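Local coordinates for protein Cg9734-pa (Drosophila melanogaster, PDB 2BK9) that is a globin with a six-coordinate heme that probably binds and carries oxygen, at residues Gln74-Asp79 / Glu83-Ile88. The protein carries 1 engineered substitution. Residues are numbered along the deposited sequence; the frame is centred on the assembly and turned at random.
Sequences QVLGQD and EKLDEI
Val75 turns its methyls two ways: CG1 lies anti to the carbonyl carbon (chi1 -50°) and meets Lys84, while CG2, set between the backbone N and the carbonyl carbon, faces Leu85. Val75 CG1 rests against the aliphatic part of the lysine, 3.7 Å from Lys84 CD and near its CB. The Lys84 chain runs extended from CB to CE, then bends about CD-CE (chi4 -63°), which takes NZ away from the valine. CG2 of Val75 sits 4.0 Å from Leu85 CD2 and touches CG as well. Leu85 CD1, its other branch, reaches Leu76 CD2 at 4.0 Å, the two leucines crossing at about a right angle. With an alanine here in place of Val75, a gap is likely to open beside the Leu85 fork and the Lys84 methylenes would probably lose their apolar partner. The buried leucines extend the layer: Leu76 packs on Val6 and Ile9 of helix 3-17, Leu85 on His137 and Ile141 of helix 125-143. A type II turn from Val75 to Gln78, with Gly77 at positive phi, leads out of helix 56-75. This is the EF corner of the globin fold, where the end of helix E packs on the first turns of helix F.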
loop_
_atom_site.group_PDB
_atom_site.type_symbol
_atom_site.label_atom_id
_atom_site.label_comp_id
_atom_site.label_asym_id
_atom_site.label_seq_id
_atom_site.Cartn_x
_atom_site.Cartn_y
_atom_site.Cartn_z
ATOM N N GLN A 74 -3.310 12.832 2.392
ATOM C CA GLN A 74 -3.236 14.194 2.849
ATOM C C GLN A 74 -3.171 15.225 1.738
ATOM O O GLN A 74 -3.575 16.375 1.931
ATOM C CB GLN A 74 -2.037 14.376 3.793
ATOM C CG GLN A 74 -2.256 13.840 5.164
ATOM C CD GLN A 74 -1.015 13.854 6.076
ATOM O OE1 GLN A 74 -0.115 14.712 5.975
ATOM N NE2 GLN A 74 -0.977 12.878 6.978
ATOM N N VAL A 75 -2.599 14.891 0.581
ATOM C CA VAL A 75 -2.432 15.862 -0.483
ATOM C C VAL A 75 -3.610 15.982 -1.423
ATOM O O VAL A 75 -3.673 16.876 -2.242
ATOM C CB VAL A 75 -1.143 15.583 -1.306
ATOM C CG1 VAL A 75 0.030 15.421 -0.394
ATOM C CG2 VAL A 75 -1.303 14.432 -2.242
ATOM N N LEU A 76 -4.552 15.056 -1.324
ATOM C CA LEU A 76 -5.644 15.015 -2.301
ATOM C C LEU A 76 -6.531 16.253 -2.321
ATOM O O LEU A 76 -6.858 16.762 -1.259
ATOM C CB LEU A 76 -6.514 13.786 -2.085
ATOM C CG LEU A 76 -5.781 12.476 -2.232
ATOM C CD1 LEU A 76 -6.769 11.358 -1.909
ATOM C CD2 LEU A 76 -5.154 12.252 -3.605
ATOM N N GLY A 77 -6.962 16.622 -3.536
ATOM C CA GLY A 77 -7.907 17.694 -3.811
ATOM C C GLY A 77 -7.379 19.077 -3.719
ATOM O O GLY A 77 -8.162 20.039 -3.917
ATOM N N GLN A 78 -6.091 19.211 -3.377
ATOM C CA GLN A 78 -5.452 20.509 -3.271
ATOM C C GLN A 78 -4.339 20.665 -4.237
ATOM O O GLN A 78 -3.851 19.696 -4.799
ATOM C CB GLN A 78 -4.895 20.620 -1.918
ATOM C CG GLN A 78 -5.994 20.505 -0.874
ATOM C CD GLN A 78 -7.005 21.644 -0.937
ATOM O OE1 GLN A 78 -8.254 21.416 -0.956
ATOM N NE2 GLN A 78 -6.501 22.865 -0.972
ATOM N N ASP A 79 -3.937 21.909 -4.380
ATOM C CA ASP A 79 -2.977 22.216 -5.395
ATOM C C ASP A 79 -1.715 21.437 -5.125
ATOM O O ASP A 79 -1.343 21.241 -3.966
ATOM C CB ASP A 79 -2.696 23.719 -5.426
ATOM C CG ASP A 79 -3.908 24.560 -5.806
ATOM O OD1 ASP A 79 -4.987 24.011 -6.033
ATOM O OD2 ASP A 79 -3.805 25.769 -5.930
ATOM N N GLU A 83 1.702 16.285 -8.436
ATOM C CA GLU A 83 3.145 16.411 -8.248
ATOM C C GLU A 83 3.609 15.697 -6.978
ATOM O O GLU A 83 4.613 14.994 -6.972
ATOM C CB GLU A 83 3.526 17.891 -8.176
ATOM C CG GLU A 83 3.266 18.668 -9.448
ATOM C CD GLU A 83 1.873 19.294 -9.615
ATOM O OE1 GLU A 83 0.875 18.871 -9.004
ATOM O OE2 GLU A 83 1.793 20.280 -10.398
ATOM N N LYS A 84 2.883 15.925 -5.892
ATOM C CA LYS A 84 3.284 15.333 -4.635
ATOM C C LYS A 84 3.115 13.821 -4.649
ATOM O O LYS A 84 3.976 13.096 -4.112
ATOM C CB LYS A 84 2.499 15.955 -3.497
ATOM C CG LYS A 84 2.906 17.380 -3.168
ATOM C CD LYS A 84 1.971 18.053 -2.169
ATOM C CE LYS A 84 2.447 19.453 -1.786
ATOM N NZ LYS A 84 3.721 19.516 -1.108
ATOM N N LEU A 85 2.062 13.316 -5.286
ATOM C CA LEU A 85 1.910 11.862 -5.437
ATOM C C LEU A 85 3.031 11.271 -6.274
ATOM O O LEU A 85 3.577 10.216 -5.981
ATOM C CB LEU A 85 0.557 11.501 -6.021
ATOM C CG LEU A 85 -0.648 11.790 -5.144
ATOM C CD1 LEU A 85 -1.920 11.603 -5.918
ATOM C CD2 LEU A 85 -0.639 10.906 -3.904
ATOM N N ASP A 86 3.371 11.953 -7.367
ATOM C CA ASP A 86 4.437 11.470 -8.223
ATOM C C ASP A 86 5.732 11.391 -7.415
ATOM O O ASP A 86 6.501 10.417 -7.542
ATOM C CB ASP A 86 4.620 12.338 -9.445
ATOM C CG ASP A 86 5.562 11.695 -10.415
ATOM O OD1 ASP A 86 5.184 10.803 -11.151
ATOM O OD2 ASP A 86 6.743 12.031 -10.460
ATOM N N GLU A 87 6.007 12.403 -6.599
ATOM C CA GLU A 87 7.197 12.392 -5.779
ATOM C C GLU A 87 7.182 11.224 -4.809
ATOM O O GLU A 87 8.164 10.504 -4.694
ATOM C CB GLU A 87 7.315 13.727 -5.049
ATOM C CG GLU A 87 8.507 13.757 -4.167
ATOM C CD GLU A 87 8.630 15.007 -3.311
ATOM O OE1 GLU A 87 7.695 15.868 -3.236
ATOM O OE2 GLU A 87 9.681 15.138 -2.648
ATOM N N ILE A 88 6.118 11.097 -4.040
ATOM C CA ILE A 88 6.024 10.061 -3.016
ATOM C C ILE A 88 6.295 8.698 -3.646
ATOM O O ILE A 88 7.084 7.896 -3.145
ATOM C CB ILE A 88 4.658 10.119 -2.333
ATOM C CG1 ILE A 88 4.540 11.387 -1.450
ATOM C CG2 ILE A 88 4.389 8.867 -1.550
ATOM C CD1 ILE A 88 3.125 11.722 -1.059
#